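Side-chain contacts in polyketide biosynthesis 3-hydroxy-3-methylglutaryl-ACP synthase PksG (Bacillus subtilis, PDB 4YXT), which catalyses the aldol condensation of an acetyl group on its acyl carrier protein with a beta-ketothioester polyketide intermediate during biosynthesis of the antibiotic bacillaene: residues A[200-203]-A[209-212]; A[229-234]-A[332-337]; A[310-315]-A[351-356]; A[405-408]-A[414-417]. The protein carries 1 engineered substitution. One frame throughout, in Å; residues are numbered along the deposited sequence.

Interaction 1 (A[200-203]-A[209-212]); sequences DTCR and EAGD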
# COMPACT_ATOMS: atom_id res chain seq x y z
N ASP A 200 -17.00 5.90 -8.02
CA ASP A 200 -16.96 6.21 -9.45
C ASP A 200 -16.44 5.06 -10.28
O ASP A 200 -17.01 4.73 -11.33
CB ASP A 200 -16.24 7.54 -9.74
CG ASP A 200 -14.85 7.64 -9.10
OD1 ASP A 200 -14.60 6.99 -8.08
OD2 ASP A 200 -14.01 8.37 -9.63
N THR A 201 -15.37 4.42 -9.83
CA THR A 201 -14.90 3.24 -10.48
C THR A 201 -14.14 2.37 -9.46
O THR A 201 -13.52 2.89 -8.52
CB THR A 201 -13.96 3.54 -11.68
OG1 THR A 201 -12.64 3.72 -11.20
CG2 THR A 201 -14.36 4.79 -12.49
N CYS A 202 -14.20 1.06 -9.67
CA CYS A 202 -13.64 0.09 -8.76
C CYS A 202 -13.38 -1.24 -9.46
O CYS A 202 -13.82 -1.45 -10.63
CB CYS A 202 -14.58 -0.15 -7.56
SG CYS A 202 -16.25 -0.70 -7.97
N ARG A 203 -12.66 -2.10 -8.73
CA ARG A 203 -12.31 -3.48 -9.16
C ARG A 203 -12.72 -4.52 -8.08
O ARG A 203 -11.88 -5.16 -7.41
CB ARG A 203 -10.85 -3.60 -9.49
CG ARG A 203 -10.44 -2.79 -10.71
CD ARG A 203 -9.00 -3.14 -11.11
NE ARG A 203 -8.66 -2.72 -12.46
CZ ARG A 203 -7.53 -3.06 -13.11
NH1 ARG A 203 -6.61 -3.81 -12.50
NH2 ARG A 203 -7.32 -2.62 -14.35
N GLU A 209 -13.42 -4.88 -13.94
CA GLU A 209 -13.65 -3.49 -13.57
C GLU A 209 -15.12 -3.08 -13.52
O GLU A 209 -15.93 -3.66 -14.23
CB GLU A 209 -12.96 -2.62 -14.60
CG GLU A 209 -12.81 -1.15 -14.20
CD GLU A 209 -11.37 -0.72 -14.01
OE1 GLU A 209 -10.43 -1.56 -14.06
OE2 GLU A 209 -11.20 0.49 -13.82
N ALA A 210 -15.48 -2.08 -12.69
CA ALA A 210 -16.83 -1.47 -12.71
C ALA A 210 -16.74 0.01 -12.46
O ALA A 210 -15.82 0.45 -11.77
CB ALA A 210 -17.74 -2.08 -11.67
N GLY A 211 -17.71 0.76 -12.97
CA GLY A 211 -17.72 2.20 -12.78
C GLY A 211 -18.69 3.03 -13.61
O GLY A 211 -19.23 2.58 -14.61
N ASP A 212 -18.85 4.26 -13.16
CA ASP A 212 -19.80 5.23 -13.63
C ASP A 212 -18.98 6.37 -14.26
O ASP A 212 -18.37 7.19 -13.56
CB ASP A 212 -20.61 5.68 -12.41
CG ASP A 212 -21.66 6.75 -12.71
OD1 ASP A 212 -22.54 6.88 -11.84
OD2 ASP A 212 -21.61 7.48 -13.73

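Interaction 2 (A[229-234]-A[332-337]); sequences LEYQKR and SEFYSG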
# COMPACT_ATOMS: atom_id res chain seq x y z
N LEU A 229 -6.51 24.64 -5.24
CA LEU A 229 -6.93 25.47 -4.11
C LEU A 229 -6.11 25.12 -2.85
O LEU A 229 -5.53 26.02 -2.15
CB LEU A 229 -8.41 25.22 -3.81
CG LEU A 229 -9.40 26.35 -3.53
CD1 LEU A 229 -10.24 26.54 -4.79
CD2 LEU A 229 -10.30 26.09 -2.31
N GLU A 230 -6.01 23.82 -2.56
CA GLU A 230 -5.23 23.43 -1.36
C GLU A 230 -3.73 23.83 -1.49
O GLU A 230 -3.12 24.42 -0.57
CB GLU A 230 -5.40 21.96 -1.03
CG GLU A 230 -6.85 21.53 -0.79
CD GLU A 230 -7.37 21.80 0.64
OE1 GLU A 230 -6.68 22.53 1.43
OE2 GLU A 230 -8.47 21.28 0.98
N TYR A 231 -3.14 23.53 -2.65
CA TYR A 231 -1.76 23.92 -2.94
C TYR A 231 -1.51 25.41 -2.76
O TYR A 231 -0.53 25.81 -2.16
CB TYR A 231 -1.46 23.54 -4.37
CG TYR A 231 -0.07 23.84 -4.87
CD1 TYR A 231 0.21 25.08 -5.42
CD2 TYR A 231 0.92 22.85 -4.90
CE1 TYR A 231 1.45 25.37 -5.94
CE2 TYR A 231 2.17 23.14 -5.42
CZ TYR A 231 2.43 24.40 -5.93
OH TYR A 231 3.61 24.76 -6.50
N GLN A 232 -2.41 26.21 -3.32
CA GLN A 232 -2.40 27.67 -3.18
C GLN A 232 -2.48 28.12 -1.73
O GLN A 232 -1.80 29.04 -1.31
CB GLN A 232 -3.61 28.28 -3.91
CG GLN A 232 -3.47 28.38 -5.40
CD GLN A 232 -4.53 29.28 -6.01
OE1 GLN A 232 -5.72 29.09 -5.79
NE2 GLN A 232 -4.10 30.27 -6.75
N LYS A 233 -3.33 27.47 -0.96
CA LYS A 233 -3.41 27.84 0.45
C LYS A 233 -2.06 27.62 1.13
O LYS A 233 -1.74 28.34 2.02
CB LYS A 233 -4.55 27.13 1.17
CG LYS A 233 -5.89 27.42 0.52
CD LYS A 233 -7.07 26.96 1.37
CE LYS A 233 -8.37 27.40 0.73
NZ LYS A 233 -9.40 27.73 1.76
N ARG A 234 -1.27 26.66 0.65
CA ARG A 234 0.06 26.38 1.20
C ARG A 234 1.21 27.14 0.51
O ARG A 234 2.27 27.27 1.08
CB ARG A 234 0.30 24.88 1.13
CG ARG A 234 -0.50 24.10 2.17
CD ARG A 234 -0.62 22.62 1.82
NE ARG A 234 -1.48 21.90 2.73
CZ ARG A 234 -1.09 21.04 3.68
NH1 ARG A 234 0.17 20.70 3.91
NH2 ARG A 234 -2.03 20.48 4.41
N SER A 332 -6.68 12.40 -4.36
CA SER A 332 -6.02 13.19 -5.37
C SER A 332 -4.97 14.13 -4.77
O SER A 332 -4.92 14.34 -3.57
CB SER A 332 -7.05 13.99 -6.19
OG SER A 332 -7.78 14.95 -5.44
N GLU A 333 -4.08 14.65 -5.62
CA GLU A 333 -3.02 15.51 -5.17
C GLU A 333 -2.44 16.36 -6.32
O GLU A 333 -2.24 15.86 -7.42
CB GLU A 333 -1.87 14.72 -4.54
CG GLU A 333 -0.77 15.61 -3.86
CD GLU A 333 0.14 14.83 -2.85
OE1 GLU A 333 1.18 15.36 -2.39
OE2 GLU A 333 -0.17 13.67 -2.47
N PHE A 334 -2.13 17.63 -6.01
CA PHE A 334 -1.44 18.49 -6.91
C PHE A 334 -0.14 18.85 -6.27
O PHE A 334 -0.11 19.30 -5.16
CB PHE A 334 -2.25 19.75 -7.20
CG PHE A 334 -1.60 20.66 -8.17
CD1 PHE A 334 -0.76 21.68 -7.74
CD2 PHE A 334 -1.81 20.50 -9.53
CE1 PHE A 334 -0.14 22.50 -8.65
CE2 PHE A 334 -1.20 21.34 -10.46
CZ PHE A 334 -0.35 22.32 -10.03
N TYR A 335 0.94 18.72 -7.02
CA TYR A 335 2.23 19.08 -6.53
C TYR A 335 3.12 19.49 -7.69
O TYR A 335 2.75 19.35 -8.84
CB TYR A 335 2.85 17.88 -5.81
CG TYR A 335 2.86 16.56 -6.56
CD1 TYR A 335 1.71 15.87 -6.81
CD2 TYR A 335 4.07 16.00 -6.98
CE1 TYR A 335 1.73 14.64 -7.45
CE2 TYR A 335 4.10 14.79 -7.63
CZ TYR A 335 2.94 14.11 -7.86
OH TYR A 335 3.01 12.90 -8.47
N SER A 336 4.31 19.98 -7.36
CA SER A 336 5.15 20.62 -8.34
C SER A 336 6.58 20.24 -8.11
O SER A 336 6.94 19.76 -7.02
CB SER A 336 5.01 22.13 -8.27
OG SER A 336 5.48 22.59 -7.04
N GLY A 337 7.37 20.39 -9.17
CA GLY A 337 8.79 20.15 -9.12
C GLY A 337 9.51 20.77 -10.31
O GLY A 337 8.85 21.16 -11.31

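Interaction 3 (A[310-315]-A[351-356]); sequences IDQGRF and GIEKHL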
# COMPACT_ATOMS: atom_id res chain seq x y z
N ILE A 310 8.85 15.61 -19.98
CA ILE A 310 10.29 15.74 -19.89
C ILE A 310 10.97 15.35 -21.19
O ILE A 310 11.85 16.05 -21.59
CB ILE A 310 10.89 14.99 -18.69
CG1 ILE A 310 10.40 15.63 -17.39
CG2 ILE A 310 12.42 15.07 -18.75
CD1 ILE A 310 10.49 14.75 -16.19
N ASP A 311 10.57 14.27 -21.87
CA ASP A 311 11.18 13.93 -23.15
C ASP A 311 10.79 14.91 -24.27
O ASP A 311 11.62 15.29 -25.08
CB ASP A 311 10.88 12.48 -23.58
CG ASP A 311 11.77 11.44 -22.86
OD1 ASP A 311 12.56 11.83 -21.97
OD2 ASP A 311 11.66 10.23 -23.17
N GLN A 312 9.53 15.35 -24.31
CA GLN A 312 9.04 16.09 -25.47
C GLN A 312 9.07 17.59 -25.31
O GLN A 312 8.99 18.30 -26.29
CB GLN A 312 7.65 15.61 -25.85
CG GLN A 312 7.55 14.10 -26.02
CD GLN A 312 8.38 13.58 -27.17
OE1 GLN A 312 9.02 12.51 -27.08
NE2 GLN A 312 8.38 14.32 -28.27
N GLY A 313 9.28 18.08 -24.10
CA GLY A 313 9.17 19.51 -23.84
C GLY A 313 10.49 20.21 -24.00
O GLY A 313 11.45 19.59 -24.33
N ARG A 314 10.51 21.51 -23.76
CA ARG A 314 11.71 22.34 -23.95
C ARG A 314 12.35 22.68 -22.61
O ARG A 314 11.73 23.34 -21.78
CB ARG A 314 11.35 23.64 -24.69
CG ARG A 314 12.56 24.54 -24.98
CD ARG A 314 12.22 25.82 -25.72
NE ARG A 314 11.40 25.60 -26.91
CZ ARG A 314 10.93 26.59 -27.67
NH1 ARG A 314 11.22 27.86 -27.40
NH2 ARG A 314 10.19 26.31 -28.74
N PHE A 315 13.58 22.22 -22.39
CA PHE A 315 14.29 22.46 -21.12
C PHE A 315 15.66 23.07 -21.30
O PHE A 315 16.67 22.50 -20.87
CB PHE A 315 14.35 21.17 -20.30
CG PHE A 315 13.01 20.75 -19.79
CD1 PHE A 315 12.54 21.21 -18.56
CD2 PHE A 315 12.17 19.99 -20.56
CE1 PHE A 315 11.26 20.87 -18.11
CE2 PHE A 315 10.91 19.63 -20.12
CZ PHE A 315 10.46 20.05 -18.89
N GLY A 351 15.76 6.31 -23.98
CA GLY A 351 15.15 6.02 -25.27
C GLY A 351 13.72 5.52 -25.17
O GLY A 351 13.29 4.62 -25.88
N ILE A 352 12.92 6.17 -24.33
CA ILE A 352 11.51 5.71 -24.17
C ILE A 352 10.76 5.64 -25.51
O ILE A 352 10.14 4.62 -25.81
CB ILE A 352 10.72 6.57 -23.13
CG1 ILE A 352 11.19 6.23 -21.72
CG2 ILE A 352 9.25 6.30 -23.23
CD1 ILE A 352 11.08 7.41 -20.76
N GLU A 353 10.83 6.71 -26.29
CA GLU A 353 10.17 6.76 -27.63
C GLU A 353 10.60 5.60 -28.49
O GLU A 353 9.79 4.84 -29.05
CB GLU A 353 10.53 8.07 -28.36
CG GLU A 353 9.39 9.06 -28.40
CD GLU A 353 9.38 9.98 -29.59
OE1 GLU A 353 10.37 10.68 -29.80
OE2 GLU A 353 8.38 10.02 -30.31
N LYS A 354 11.92 5.43 -28.55
CA LYS A 354 12.50 4.32 -29.34
C LYS A 354 11.92 2.98 -28.85
O LYS A 354 11.47 2.10 -29.61
CB LYS A 354 14.01 4.41 -29.18
CG LYS A 354 14.90 3.60 -30.10
CD LYS A 354 16.37 3.82 -29.71
CE LYS A 354 17.18 2.53 -29.75
NZ LYS A 354 16.70 1.44 -28.85
N HIS A 355 11.85 2.80 -27.55
CA HIS A 355 11.23 1.57 -27.10
C HIS A 355 9.77 1.40 -27.58
O HIS A 355 9.34 0.32 -28.01
CB HIS A 355 11.31 1.46 -25.57
CG HIS A 355 10.22 0.63 -25.00
ND1 HIS A 355 9.28 1.13 -24.13
CD2 HIS A 355 9.88 -0.66 -25.22
CE1 HIS A 355 8.41 0.18 -23.83
NE2 HIS A 355 8.74 -0.91 -24.50
N LEU A 356 8.97 2.46 -27.48
CA LEU A 356 7.59 2.38 -27.91
C LEU A 356 7.49 2.08 -29.43
O LEU A 356 6.62 1.30 -29.89
CB LEU A 356 6.86 3.68 -27.60
CG LEU A 356 6.71 4.05 -26.11
CD1 LEU A 356 6.13 5.43 -25.95
CD2 LEU A 356 5.85 3.05 -25.40
O HOH W 1 13.74 8.51 -23.14

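Interaction 4 (A[405-408]-A[414-417]); sequences FLEE and RKYR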
# COMPACT_ATOMS: atom_id res chain seq x y z
N PHE A 405 9.91 -12.54 -18.45
CA PHE A 405 8.61 -13.10 -18.81
C PHE A 405 8.19 -14.13 -17.82
O PHE A 405 9.04 -14.74 -17.20
CB PHE A 405 8.64 -13.68 -20.22
CG PHE A 405 8.70 -12.63 -21.27
CD1 PHE A 405 7.61 -11.79 -21.48
CD2 PHE A 405 9.85 -12.43 -22.01
CE1 PHE A 405 7.66 -10.77 -22.40
CE2 PHE A 405 9.90 -11.42 -22.96
CZ PHE A 405 8.81 -10.60 -23.16
N LEU A 406 6.89 -14.31 -17.66
CA LEU A 406 6.34 -15.30 -16.77
C LEU A 406 6.45 -16.63 -17.51
O LEU A 406 5.90 -16.79 -18.60
CB LEU A 406 4.86 -15.01 -16.49
CG LEU A 406 4.05 -15.95 -15.60
CD1 LEU A 406 4.67 -16.24 -14.25
CD2 LEU A 406 2.64 -15.41 -15.39
N GLU A 407 7.15 -17.57 -16.90
CA GLU A 407 7.39 -18.87 -17.50
C GLU A 407 6.37 -19.89 -17.00
O GLU A 407 5.93 -20.73 -17.75
CB GLU A 407 8.81 -19.31 -17.12
CG GLU A 407 9.39 -20.50 -17.88
CD GLU A 407 10.39 -21.30 -17.07
OE1 GLU A 407 10.20 -21.44 -15.83
OE2 GLU A 407 11.38 -21.79 -17.66
N GLU A 408 6.00 -19.80 -15.72
CA GLU A 408 5.19 -20.83 -15.11
C GLU A 408 4.76 -20.42 -13.70
O GLU A 408 5.46 -19.70 -13.02
CB GLU A 408 6.03 -22.10 -14.99
CG GLU A 408 5.26 -23.37 -14.68
CD GLU A 408 6.09 -24.38 -13.89
OE1 GLU A 408 7.35 -24.28 -13.91
OE2 GLU A 408 5.48 -25.26 -13.24
N ARG A 414 5.24 -18.01 -8.67
CA ARG A 414 5.53 -17.56 -10.03
C ARG A 414 7.01 -17.59 -10.39
O ARG A 414 7.84 -17.02 -9.68
CB ARG A 414 5.03 -16.13 -10.26
CG ARG A 414 3.60 -15.98 -9.93
CD ARG A 414 3.01 -14.73 -10.48
NE ARG A 414 1.58 -14.78 -10.36
CZ ARG A 414 0.75 -14.19 -11.19
NH1 ARG A 414 1.21 -13.52 -12.23
NH2 ARG A 414 -0.56 -14.30 -11.00
N LYS A 415 7.32 -18.18 -11.53
CA LYS A 415 8.71 -18.22 -11.94
C LYS A 415 8.91 -17.54 -13.26
O LYS A 415 8.17 -17.76 -14.19
CB LYS A 415 9.18 -19.67 -11.92
CG LYS A 415 9.04 -20.28 -10.51
CD LYS A 415 9.10 -21.79 -10.54
CE LYS A 415 10.39 -22.28 -11.21
NZ LYS A 415 10.05 -23.47 -12.03
N TYR A 416 9.91 -16.65 -13.29
CA TYR A 416 10.16 -15.81 -14.43
C TYR A 416 11.48 -16.21 -15.10
O TYR A 416 12.24 -16.95 -14.57
CB TYR A 416 10.14 -14.32 -14.04
CG TYR A 416 8.84 -13.92 -13.38
CD1 TYR A 416 7.84 -13.31 -14.09
CD2 TYR A 416 8.62 -14.17 -12.01
CE1 TYR A 416 6.64 -12.96 -13.47
CE2 TYR A 416 7.44 -13.82 -11.39
CZ TYR A 416 6.45 -13.21 -12.11
OH TYR A 416 5.29 -12.88 -11.50
N ARG A 417 11.69 -15.71 -16.30
CA ARG A 417 12.86 -16.07 -17.10
C ARG A 417 13.25 -14.87 -17.96
O ARG A 417 12.38 -14.13 -18.45
CB ARG A 417 12.48 -17.24 -18.00
CG ARG A 417 13.61 -17.81 -18.84
CD ARG A 417 13.01 -18.72 -19.91
NE ARG A 417 14.04 -19.35 -20.73
CZ ARG A 417 13.84 -20.42 -21.50
NH1 ARG A 417 12.65 -20.99 -21.56
NH2 ARG A 417 14.85 -20.93 -22.20

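Interaction 1 (A[200-203]-A[209-212])
Arg-203 and Glu-209 meet in a salt bridge at the edge of the guanidinium, the two planes 79° apart. Arg-203 NE reaches Glu-209 OE1 at 2.7 Å along a fairly straight N-H. The oxygen lies close to the guanidinium plane, whereas the nitrogen comes in from above the carboxylate plane. Arg-203 NH2 adds a weak bond to OE1. Glu-209 presents that oxygen because its chain turns about the CB-CG bond (chi2 114°), while Arg-203 runs out extended to NE. Arg-147 forms a second salt bridge to OE1, so two cations probably hold this carboxylate as an anion. The strands run antiparallel: Cys-202 N to Ala-210 O and Ala-210 N to Cys-202 O are both 2.7 Å, and Cys-202 SG rests 4.2 Å from Ala-210 CB on the same face. Across from Thr-201, Gly-211 lets the backbones close to 3.8 Å between CA atoms. This hairpin brings Arg-203 beside the engineered Ala-82 at a predicted catalytic position, where NH1 bonds its carbonyl. Asp-86 of the second subunit accepts from Arg-203 N. Asp-212 caps the start of helix 213-234 through OD2 to Leu-215 N, and Asp-200 and Thr-201 pack on its first turn at Ser-216.

Interaction 2 (A[229-234]-A[332-337])
Ser-336 OG is gripped by two groups: Tyr-231 OH donates to it at 2.9 Å, and Asp-187 OD2, on strand 184-195, is also hydrogen-bonded to it. The serine oxygen sits in the plane of the Tyr-231 ring, off the hydroxyl end. One face of that same ring is occupied by Phe-334, which comes edge-on in a T-shaped stack with the planes at 90° and the centroids 5.0 Å apart. Phe-334 CE1 stands 3.8 Å above the middle of the tyrosine ring, and Phe-334 CD1 makes the nearest approach, 3.5 Å from Tyr-231 CD2. With CG opposite the backbone nitrogen (chi1 -179°), Tyr-231 leans straight out from helix 213-234 and spans the gap to strand 331-339, whose axis lies 8.4 Å from that of the helix segment. Phe-334 in turn makes edge-to-face pairs with Phe-228 and Phe-244, so the stack belongs to a small aromatic cluster. Two unlike interactions thus settle one side chain: the stack fixes how the tyrosine ring is turned, while the hydroxyl bond holds its outer end. Tyr-231 OH, Ser-336 OG and the Asp-187 carboxylate form a short polar chain beside the aromatic stack.

Interaction 3 (A[310-315]-A[351-356])
Asp-311, in the last turn of helix 301-312, and Ile-352, in the first turn of helix 352-357, keep their CA atoms 8.3 Å apart, the second helix starting just after Gly-351, whose phi is positive (60°). Side chains and a water fill the interval. Asp-311 OD2 lies 3.8 Å from both Ile-352 CB and Ile-352 CD1, the acid crossing the isoleucine at about a right angle. The water links the two more firmly: it donates to Asp-311 OD2 at 2.7 Å and accepts from Ile-352 N at 2.8 Å, thus serving a first-turn amide. Since Tyr-290 OH also bonds OD2, this oxygen has two polar partners, which would be expected to stabilise the charged carboxylate. Beside them, Gln-312 OE1 stands 3.5 Å from Glu-353 OE1, with amide and carboxylate planes 75° apart. A bend in the glutamine at chi2 (-65°) brings its amide oxygen beside the acid, so two acceptors face each other without a bond. Away from the annotated sites, the contact joins two helix ends, with Tyr-290 packed against Gln-312, Ile-352 and Glu-353, helix 341-349 touching Asp-311, and strand 5-12 meeting Ile-352 through Asn-10 and Val-11.

Interaction 4 (A[405-408]-A[414-417])
Leu-406 lays its CD1 methyl over one face of the Tyr-416 ring, 4.3 Å from the centroid and displaced toward the rim, a CH-pi contact on one side of the hairpin. Chi1 near 179° carries the leucine's branch point toward the neighbouring strand, and chi2 (52°) then sets CD1 on the ring and Leu-406 CD2 4.0 Å from Arg-414 NH1. On the other side, Glu-408 and Lys-415 run alongside each other in the same direction and end in a weak salt bridge, OE1 to NZ 3.4 Å. The Glu-407 carboxylate acts on Arg-417 by charge alone: its OE2 lies 4.2 Å from Arg-417 NH1, well out of the guanidinium plane. Backbone bonds set the strand spacing. Phe-405 and Arg-417 exchange two, Lys-415 N meets Glu-408 O at 2.8 Å, and Lys-415 O takes Glu-407 N at 2.9 Å together with a weaker bond from Glu-408 N. Further out, Asp-50 holds both Arg-414 NH1 and Tyr-416 OH, while Tyr-98 meets the Tyr-416 ring edge-to-face. Two residues, Glu-407 and Glu-408, set against the single Lys-415 make a classic beta bulge, here in the antiparallel hairpin of strands 403-410 and 413-419.

Overall arrangement
Interaction 2 is wholly buried and mostly aromatic, tying a helix to strand 331-339 of the large mixed sheet; the other three are only partly buried and lean on polar groups. Interactions 1 and 4 are both antiparallel hairpins with a salt bridge, yet the first sits beside the predicted catalytic residues and the second, with its bulge, lies away from them. Interaction 3, the smallest, relies on a water between helix ends. Strand 208-211 of interaction 1 leads directly into the helix used by interaction 2, and both touch the second subunit, while interactions 3 and 4 touch no other chain. Interactions 2 and 4 lie on opposite sides of the chain's centre, about 41 Å apart between centres.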